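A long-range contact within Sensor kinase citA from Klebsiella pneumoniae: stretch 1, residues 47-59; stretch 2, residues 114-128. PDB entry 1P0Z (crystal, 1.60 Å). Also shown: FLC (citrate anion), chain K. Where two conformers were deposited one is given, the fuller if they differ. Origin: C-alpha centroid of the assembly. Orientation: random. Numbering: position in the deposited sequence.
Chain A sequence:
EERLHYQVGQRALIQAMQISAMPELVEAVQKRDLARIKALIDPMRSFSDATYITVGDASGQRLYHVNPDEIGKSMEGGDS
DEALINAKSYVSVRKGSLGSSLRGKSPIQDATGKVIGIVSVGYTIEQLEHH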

ATOM      1  N   PHE A  47      11.094   6.355   7.114  1.00 24.03           N
ATOM      2  CA  PHE A  47      10.839   6.263   8.557  1.00 22.76           C
ATOM      3  C   PHE A  47      10.247   4.929   9.028  1.00 23.16           C
ATOM      4  O   PHE A  47      10.604   4.442  10.079  1.00 22.84           O
ATOM      5  CB  PHE A  47       9.947   7.453   8.965  1.00 23.57           C
ATOM      6  CG  PHE A  47       9.762   7.615  10.430  1.00 23.26           C
ATOM      7  CD1 PHE A  47      10.854   7.833  11.276  1.00 22.10           C
ATOM      8  CD2 PHE A  47       8.467   7.589  10.971  1.00 23.05           C
ATOM      9  CE1 PHE A  47      10.651   8.028  12.662  1.00 23.01           C
ATOM     10  CE2 PHE A  47       8.245   7.784  12.354  1.00 24.37           C
ATOM     11  CZ  PHE A  47       9.344   8.002  13.199  1.00 22.79           C
ATOM     12  N   SER A  48       9.348   4.337   8.253  1.00 23.10           N
ATOM     13  CA  SER A  48       8.738   3.040   8.627  1.00 23.07           C
ATOM     14  C   SER A  48       9.789   1.931   8.519  1.00 24.52           C
ATOM     15  O   SER A  48      10.774   2.092   7.794  1.00 25.47           O
ATOM     16  CB  SER A  48       7.625   2.704   7.622  1.00 24.04           C
ATOM     17  OG  SER A  48       7.083   1.429   7.892  1.00 23.46           O
ATOM     18  N   ASP A  49       9.580   0.825   9.221  1.00 23.81           N
ATOM     19  CA  ASP A  49      10.478  -0.316   9.085  1.00 24.76           C
ATOM     20  C   ASP A  49       9.920  -1.236   7.990  1.00 23.87           C
ATOM     21  O   ASP A  49      10.500  -2.273   7.678  1.00 22.36           O
ATOM     22  CB  ASP A  49      10.679  -1.082  10.420  1.00 25.97           C
ATOM     23  CG  ASP A  49       9.393  -1.571  11.038  1.00 26.81           C
ATOM     24  OD1 ASP A  49       8.309  -1.053  10.701  1.00 26.39           O
ATOM     25  OD2 ASP A  49       9.482  -2.484  11.893  1.00 29.42           O
ATOM     26  N   ALA A  50       8.819  -0.837   7.355  1.00 22.52           N
ATOM     27  CA  ALA A  50       8.288  -1.664   6.254  1.00 19.89           C
ATOM     28  C   ALA A  50       9.296  -1.792   5.102  1.00 20.40           C
ATOM     29  O   ALA A  50      10.141  -0.906   4.839  1.00 21.06           O
ATOM     30  CB  ALA A  50       6.991  -1.058   5.714  1.00 19.84           C
ATOM     31  N   THR A  51       9.205  -2.892   4.368  1.00 18.62           N
ATOM     32  CA  THR A  51      10.079  -3.103   3.215  1.00 19.19           C
ATOM     33  C   THR A  51       9.724  -2.154   2.082  1.00 20.42           C
ATOM     34  O   THR A  51      10.613  -1.626   1.379  1.00 21.05           O
ATOM     35  CB  THR A  51       9.931  -4.531   2.651  1.00 20.70           C
ATOM     36  OG1 THR A  51      10.151  -5.460   3.691  1.00 19.97           O
ATOM     37  CG2 THR A  51      10.982  -4.798   1.555  1.00 21.07           C
ATOM     38  N   TYR A  52       8.428  -1.922   1.898  1.00 18.56           N
ATOM     39  CA  TYR A  52       7.986  -1.075   0.815  1.00 18.27           C
ATOM     40  C   TYR A  52       6.604  -0.505   1.051  1.00 18.19           C
ATOM     41  O   TYR A  52       5.861  -0.964   1.919  1.00 17.82           O
ATOM     42  CB  TYR A  52       7.951  -1.880  -0.521  1.00 18.19           C
ATOM     43  CG  TYR A  52       6.954  -3.041  -0.546  1.00 17.58           C
ATOM     44  CD1 TYR A  52       5.601  -2.827  -0.804  1.00 18.01           C
ATOM     45  CD2 TYR A  52       7.380  -4.353  -0.298  1.00 19.27           C
ATOM     46  CE1 TYR A  52       4.682  -3.885  -0.804  1.00 17.65           C
ATOM     47  CE2 TYR A  52       6.488  -5.412  -0.326  1.00 18.14           C
ATOM     48  CZ  TYR A  52       5.122  -5.162  -0.574  1.00 18.85           C
ATOM     49  OH  TYR A  52       4.199  -6.177  -0.579  1.00 20.89           O
ATOM     50  N   ILE A  53       6.261   0.490   0.228  1.00 17.48           N
ATOM     51  CA  ILE A  53       4.918   1.044   0.231  1.00 17.51           C
ATOM     52  C   ILE A  53       4.602   1.255  -1.246  1.00 18.58           C
ATOM     53  O   ILE A  53       5.418   1.821  -1.982  1.00 19.01           O
ATOM     54  CB  ILE A  53       4.827   2.425   0.929  1.00 17.44           C
ATOM     55  CG1 ILE A  53       5.268   2.285   2.380  1.00 19.16           C
ATOM     56  CG2 ILE A  53       3.388   2.959   0.805  1.00 17.38           C
ATOM     57  CD1 ILE A  53       5.326   3.621   3.150  1.00 18.07           C
ATOM     58  N   THR A  54       3.420   0.810  -1.663  1.00 17.50           N
ATOM     59  CA  THR A  54       2.968   0.990  -3.027  1.00 17.57           C
ATOM     60  C   THR A  54       1.668   1.786  -2.988  1.00 18.04           C
ATOM     61  O   THR A  54       0.825   1.557  -2.099  1.00 17.92           O
ATOM     62  CB  THR A  54       2.647  -0.391  -3.705  1.00 18.07           C
ATOM     63  OG1 THR A  54       3.860  -1.140  -3.867  1.00 18.45           O
ATOM     64  CG2 THR A  54       1.981  -0.177  -5.106  1.00 19.55           C
ATOM     65  N   VAL A  55       1.501   2.725  -3.932  1.00 17.57           N
ATOM     66  CA  VAL A  55       0.259   3.483  -4.011  1.00 18.45           C
ATOM     67  C   VAL A  55      -0.289   3.275  -5.424  1.00 18.57           C
ATOM     68  O   VAL A  55       0.464   3.399  -6.412  1.00 18.49           O
ATOM     69  CB  VAL A  55       0.460   5.005  -3.804  1.00 18.00           C
ATOM     70  CG1 VAL A  55      -0.919   5.711  -3.951  1.00 20.62           C
ATOM     71  CG2 VAL A  55       1.074   5.278  -2.400  1.00 20.16           C
ATOM     72  N   GLY A  56      -1.564   2.900  -5.496  1.00 18.37           N
ATOM     73  CA  GLY A  56      -2.164   2.702  -6.811  1.00 19.97           C
ATOM     74  C   GLY A  56      -3.400   3.576  -7.000  1.00 20.20           C
ATOM     75  O   GLY A  56      -3.997   4.049  -6.023  1.00 20.32           O
ATOM     76  N   ASP A  57      -3.788   3.786  -8.261  1.00 20.85           N
ATOM     77  CA  ASP A  57      -4.998   4.565  -8.517  1.00 22.31           C
ATOM     78  C   ASP A  57      -6.230   3.656  -8.481  1.00 23.08           C
ATOM     79  O   ASP A  57      -6.151   2.470  -8.103  1.00 22.08           O
ATOM     80  CB  ASP A  57      -4.892   5.359  -9.836  1.00 24.90           C
ATOM     81  CG  ASP A  57      -4.949   4.486 -11.077  1.00 26.75           C
ATOM     82  OD1 ASP A  57      -5.276   3.278 -11.008  1.00 25.35           O
ATOM     83  OD2 ASP A  57      -4.663   5.059 -12.162  1.00 29.11           O
ATOM     84  N   ALA A  58      -7.387   4.199  -8.861  1.00 23.51           N
ATOM     85  CA  ALA A  58      -8.619   3.436  -8.771  1.00 24.82           C
ATOM     86  C   ALA A  58      -8.648   2.152  -9.603  1.00 25.52           C
ATOM     87  O   ALA A  58      -9.368   1.205  -9.269  1.00 24.73           O
ATOM     88  CB  ALA A  58      -9.818   4.347  -9.141  1.00 26.06           C
ATOM     89  N   SER A  59      -7.906   2.134 -10.708  1.00 24.97           N
ATOM     90  CA  SER A  59      -7.879   0.945 -11.552  1.00 27.89           C
ATOM     91  C   SER A  59      -6.693   0.053 -11.172  1.00 27.02           C
ATOM     92  O   SER A  59      -6.459  -0.988 -11.797  1.00 28.76           O
ATOM     93  CB  SER A  59      -7.766   1.352 -13.028  1.00 29.67           C
ATOM     94  OG  SER A  59      -6.478   1.902 -13.287  1.00 34.33           O
ATOM     95  N   LYS A 114     -15.999   7.483  -2.138  1.00 25.42           N
ATOM     96  CA  LYS A 114     -15.644   6.812  -3.384  1.00 24.84           C
ATOM     97  C   LYS A 114     -14.190   6.341  -3.340  1.00 23.24           C
ATOM     98  O   LYS A 114     -13.323   7.095  -2.991  1.00 22.59           O
ATOM     99  CB  LYS A 114     -15.796   7.775  -4.565  1.00 26.64           C
ATOM    100  CG  LYS A 114     -15.616   7.099  -5.919  1.00 29.97           C
ATOM    101  CD  LYS A 114     -15.806   8.073  -7.064  1.00 32.23           C
ATOM    102  CE  LYS A 114     -14.596   8.942  -7.236  1.00 34.01           C
ATOM    103  NZ  LYS A 114     -14.784   9.864  -8.433  1.00 35.68           N
ATOM    104  N   VAL A 115     -13.930   5.103  -3.732  1.00 22.37           N
ATOM    105  CA  VAL A 115     -12.533   4.659  -3.754  1.00 21.40           C
ATOM    106  C   VAL A 115     -11.807   5.277  -4.959  1.00 22.63           C
ATOM    107  O   VAL A 115     -12.248   5.152  -6.120  1.00 22.00           O
ATOM    108  CB  VAL A 115     -12.446   3.124  -3.860  1.00 21.41           C
ATOM    109  CG1 VAL A 115     -10.964   2.699  -3.969  1.00 21.85           C
ATOM    110  CG2 VAL A 115     -13.110   2.489  -2.649  1.00 22.45           C
ATOM    111  N   ILE A 116     -10.684   5.939  -4.693  1.00 21.90           N
ATOM    112  CA  ILE A 116      -9.890   6.542  -5.763  1.00 21.92           C
ATOM    113  C   ILE A 116      -8.490   5.932  -5.850  1.00 21.39           C
ATOM    114  O   ILE A 116      -7.641   6.378  -6.641  1.00 23.66           O
ATOM    115  CB  ILE A 116      -9.775   8.095  -5.597  1.00 23.14           C
ATOM    116  CG1 ILE A 116      -9.092   8.453  -4.267  1.00 22.95           C
ATOM    117  CG2 ILE A 116     -11.203   8.721  -5.686  1.00 22.67           C
ATOM    118  CD1 ILE A 116      -8.756   9.975  -4.117  1.00 24.73           C
ATOM    119  N   GLY A 117      -8.233   4.932  -5.010  1.00 19.61           N
ATOM    120  CA  GLY A 117      -6.900   4.331  -5.077  1.00 19.31           C
ATOM    121  C   GLY A 117      -6.678   3.371  -3.919  1.00 18.27           C
ATOM    122  O   GLY A 117      -7.604   3.019  -3.196  1.00 18.44           O
ATOM    123  N   ILE A 118      -5.421   2.977  -3.734  1.00 18.11           N
ATOM    124  CA  ILE A 118      -5.093   1.986  -2.703  1.00 18.16           C
ATOM    125  C   ILE A 118      -3.669   2.228  -2.172  1.00 18.15           C
ATOM    126  O   ILE A 118      -2.782   2.682  -2.885  1.00 17.84           O
ATOM    127  CB  ILE A 118      -5.179   0.555  -3.329  1.00 18.48           C
ATOM    128  CG1 ILE A 118      -4.869  -0.533  -2.291  1.00 18.59           C
ATOM    129  CG2 ILE A 118      -4.229   0.452  -4.553  1.00 19.01           C
ATOM    130  CD1 ILE A 118      -5.128  -1.990  -2.848  1.00 20.04           C
ATOM    131  N   VAL A 119      -3.467   1.910  -0.901  1.00 17.49           N
ATOM    132  CA  VAL A 119      -2.121   1.964  -0.315  1.00 16.31           C
ATOM    133  C   VAL A 119      -1.835   0.546   0.195  1.00 16.09           C
ATOM    134  O   VAL A 119      -2.700  -0.086   0.800  1.00 16.50           O
ATOM    135  CB  VAL A 119      -2.046   2.910   0.905  1.00 17.12           C
ATOM    136  CG1 VAL A 119      -0.673   2.764   1.607  1.00 17.26           C
ATOM    137  CG2 VAL A 119      -2.265   4.363   0.446  1.00 18.19           C
ATOM    138  N   SER A 120      -0.628   0.071  -0.097  1.00 15.46           N
ATOM    139  CA  SER A 120      -0.207  -1.263   0.353  1.00 16.57           C
ATOM    140  C   SER A 120       1.127  -1.066   1.064  1.00 16.62           C
ATOM    141  O   SER A 120       2.071  -0.531   0.471  1.00 17.68           O
ATOM    142  CB  SER A 120      -0.006  -2.190  -0.863  1.00 16.85           C
ATOM    143  OG  SER A 120       0.485  -3.468  -0.424  1.00 17.80           O
ATOM    144  N   VAL A 121       1.197  -1.489   2.326  1.00 15.86           N
ATOM    145  CA  VAL A 121       2.444  -1.393   3.081  1.00 16.73           C
ATOM    146  C   VAL A 121       2.897  -2.841   3.252  1.00 16.37           C
ATOM    147  O   VAL A 121       2.165  -3.665   3.780  1.00 16.91           O
ATOM    148  CB  VAL A 121       2.201  -0.735   4.452  1.00 16.07           C
ATOM    149  CG1 VAL A 121       3.432  -0.842   5.316  1.00 17.58           C
ATOM    150  CG2 VAL A 121       1.767   0.747   4.229  1.00 18.33           C
ATOM    151  N   GLY A 122       4.111  -3.131   2.828  1.00 16.07           N
ATOM    152  CA  GLY A 122       4.551  -4.519   2.856  1.00 15.89           C
ATOM    153  C   GLY A 122       5.842  -4.809   3.592  1.00 17.14           C
ATOM    154  O   GLY A 122       6.744  -3.969   3.663  1.00 16.40           O
ATOM    155  N   TYR A 123       5.880  -6.026   4.148  1.00 16.53           N
ATOM    156  CA  TYR A 123       7.062  -6.529   4.872  1.00 16.93           C
ATOM    157  C   TYR A 123       7.471  -7.860   4.246  1.00 17.29           C
ATOM    158  O   TYR A 123       6.717  -8.826   4.299  1.00 18.33           O
ATOM    159  CB  TYR A 123       6.754  -6.784   6.348  1.00 16.95           C
ATOM    160  CG  TYR A 123       6.586  -5.527   7.176  1.00 18.59           C
ATOM    161  CD1 TYR A 123       5.418  -4.768   7.099  1.00 18.97           C
ATOM    162  CD2 TYR A 123       7.592  -5.120   8.047  1.00 19.05           C
ATOM    163  CE1 TYR A 123       5.245  -3.611   7.889  1.00 19.64           C
ATOM    164  CE2 TYR A 123       7.447  -3.966   8.841  1.00 18.84           C
ATOM    165  CZ  TYR A 123       6.262  -3.219   8.745  1.00 20.27           C
ATOM    166  OH  TYR A 123       6.160  -2.082   9.493  1.00 19.64           O
ATOM    167  N   THR A 124       8.631  -7.927   3.599  0.59 17.21           N
ATOM    168  CA  THR A 124       9.040  -9.193   2.987  0.59 18.75           C
ATOM    169  C   THR A 124       9.499 -10.141   4.107  0.59 19.19           C
ATOM    170  O   THR A 124      10.410  -9.836   4.875  0.59 19.90           O
ATOM    171  CB  THR A 124      10.158  -8.959   1.961  0.59 18.84           C
ATOM    172  OG1 THR A 124       9.605  -8.221   0.867  0.59 19.25           O
ATOM    173  CG2 THR A 124      10.747 -10.312   1.461  0.59 17.54           C
ATOM    174  N   ILE A 125       8.877 -11.304   4.143  1.00 19.78           N
ATOM    175  CA  ILE A 125       9.058 -12.257   5.202  1.00 22.97           C
ATOM    176  C   ILE A 125      10.453 -12.746   5.480  1.00 24.24           C
ATOM    177  O   ILE A 125      10.874 -12.836   6.651  1.00 22.72           O
ATOM    178  CB  ILE A 125       8.035 -13.420   5.006  1.00 24.94           C
ATOM    179  CG1 ILE A 125       6.609 -12.847   5.239  1.00 25.25           C
ATOM    180  CG2 ILE A 125       8.241 -14.505   6.059  1.00 26.08           C
ATOM    181  CD1 ILE A 125       5.467 -13.767   4.797  1.00 28.07           C
ATOM    182  N   GLU A 126      11.188 -13.003   4.428  1.00 24.76           N
ATOM    183  CA  GLU A 126      12.512 -13.511   4.629  1.00 28.17           C
ATOM    184  C   GLU A 126      13.390 -12.501   5.326  1.00 29.23           C
ATOM    185  O   GLU A 126      14.363 -12.903   5.964  1.00 29.90           O
ATOM    186  CB  GLU A 126      13.098 -13.965   3.281  1.00 29.97           C
ATOM    187  CG  GLU A 126      14.588 -13.697   3.072  1.00 36.32           C
ATOM    188  CD  GLU A 126      14.835 -12.305   2.492  1.00 39.70           C
ATOM    189  OE1 GLU A 126      14.315 -11.993   1.396  1.00 42.80           O
ATOM    190  OE2 GLU A 126      15.547 -11.515   3.131  1.00 40.71           O
ATOM    191  N   GLN A 127      13.057 -11.211   5.226  1.00 28.02           N
ATOM    192  CA  GLN A 127      13.844 -10.151   5.837  1.00 29.58           C
ATOM    193  C   GLN A 127      13.438  -9.779   7.277  1.00 28.44           C
ATOM    194  O   GLN A 127      14.033  -8.906   7.894  1.00 28.47           O
ATOM    195  CB  GLN A 127      13.788  -8.907   4.954  1.00 32.12           C
ATOM    196  CG  GLN A 127      14.443  -9.056   3.577  1.00 35.81           C
ATOM    197  CD  GLN A 127      14.047  -7.920   2.634  1.00 37.37           C
ATOM    198  OE1 GLN A 127      14.054  -6.747   3.015  1.00 39.50           O
ATOM    199  NE2 GLN A 127      13.698  -8.268   1.403  1.00 38.86           N
ATOM    200  N   LEU A 128      12.409 -10.417   7.813  1.00 27.55           N
ATOM    201  CA  LEU A 128      12.025 -10.105   9.186  1.00 28.96           C
ATOM    202  C   LEU A 128      13.161 -10.464  10.165  1.00 30.71           C
ATOM    203  O   LEU A 128      13.873 -11.434   9.959  1.00 29.42           O
ATOM    204  CB  LEU A 128      10.792 -10.916   9.589  1.00 29.16           C
ATOM    205  CG  LEU A 128       9.510 -10.548   8.832  1.00 27.90           C
ATOM    206  CD1 LEU A 128       8.395 -11.490   9.260  1.00 30.07           C
ATOM    207  CD2 LEU A 128       9.128  -9.108   9.110  1.00 29.42           C
TER
HETATM  208  CAC FLC K1632       5.942  -5.750  -5.016  1.00 17.29           C
HETATM  209  CA  FLC K1632       4.905  -5.124  -4.044  1.00 16.40           C
HETATM  210  CB  FLC K1632       3.406  -5.219  -4.604  1.00 18.05           C
HETATM  211  CBC FLC K1632       3.132  -4.334  -5.875  1.00 19.26           C
HETATM  212  CG  FLC K1632       2.375  -4.898  -3.418  1.00 16.42           C
HETATM  213  CGC FLC K1632       0.866  -4.967  -3.740  1.00 19.26           C
HETATM  214  OA1 FLC K1632       6.100  -5.261  -6.121  1.00 19.53           O
HETATM  215  OA2 FLC K1632       6.483  -6.776  -4.595  1.00 18.55           O
HETATM  216  OB1 FLC K1632       3.483  -3.152  -5.875  1.00 18.73           O
HETATM  217  OB2 FLC K1632       2.502  -4.864  -6.819  1.00 20.79           O
HETATM  218  OG1 FLC K1632       0.461  -5.522  -4.824  1.00 17.49           O
HETATM  219  OG2 FLC K1632       0.129  -4.459  -2.925  1.00 18.57           O
HETATM  220  OHB FLC K1632       3.077  -6.561  -4.991  1.00 20.21           O
HETATM  221  O   HOH W   1      12.508  -5.654   4.812  1.00 32.96           O

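The two stretches pair as neighbouring antiparallel strands, the first beginning at Tyr52 and the second running from Val115 to Thr124, with a side-chain clasp at the Thr51 end and a citrate anion on one face. Together they bury 828 Å² of surface.

The backbone ladder does most of the polar work. Three residue pairs bond in both directions. Gly122 N donates to Tyr52 O at 2.9 Å, and Tyr52 N to Gly122 O at 3.2 Å. Thr54 N reaches Ser120 O and Ser120 N reaches Thr54 O, each at 2.9 Å. Gly56 N to Ile118 O and Ile118 N to Gly56 O are also 2.9 Å. Between these pairs the strands close up, and Ile53 CA lies 3.3 Å from Ser120 O in a CA-H...O contact.

Side chains alternate between the faces. Ile53, Val55, Val119 and Val121 share one face and are buried. Their branched aliphatic chains suit a strand and pack across it: Ile53 CG2 is 4.1 Å from Val119 CG1, and Ile53 CG1 is 4.2 Å from Val121 CG2. Ala50 CB adds to this packing, 3.6 Å from Val121 CG1.

Tyr52, Thr54, Ser120 and Ile118 lie on the other face. Here the small hydroxyl residues hold the citrate. Thr54 OG1 donates to citrate OB1 at 2.9 Å, and Ser120 OG to citrate OG2 at 2.7 Å. The Tyr52 ring leans across the partner strand. One ring face receives Gly122 CA, 3.8 Å from the ring centroid, in a CH-pi contact; citrate CA lies over the opposite face. Gly122 must be small here, because a CB would sit 2.0 Å from Tyr52 CZ. Gly117 is also constrained: a CB would come within 2.5 Å of Gly56 O, and its backbone angles themselves call for glycine.

Before the strand, Thr51 turns its side chain toward the second stretch. Thr124 N donates to Thr51 OG1 at 2.9 Å, with a nearly straight angle. Thr51 N makes a weak bond to Gly122 O at 2.8 Å. One water lies 2.6 Å from both Thr51 OG1 and Gln127 OE1 and bridges them, donating to Gln127 OE1.

Tyr123 starts away from the first stretch, but its ring end returns to it. Tyr123 OH donates to Asp49 OD1 at 2.7 Å. Ala50 CA packs over the ring face, 3.7 Å from the Tyr123 ring centroid. The loop itself is braced by Ala50 N, which donates to Ser48 OG at 2.9 Å.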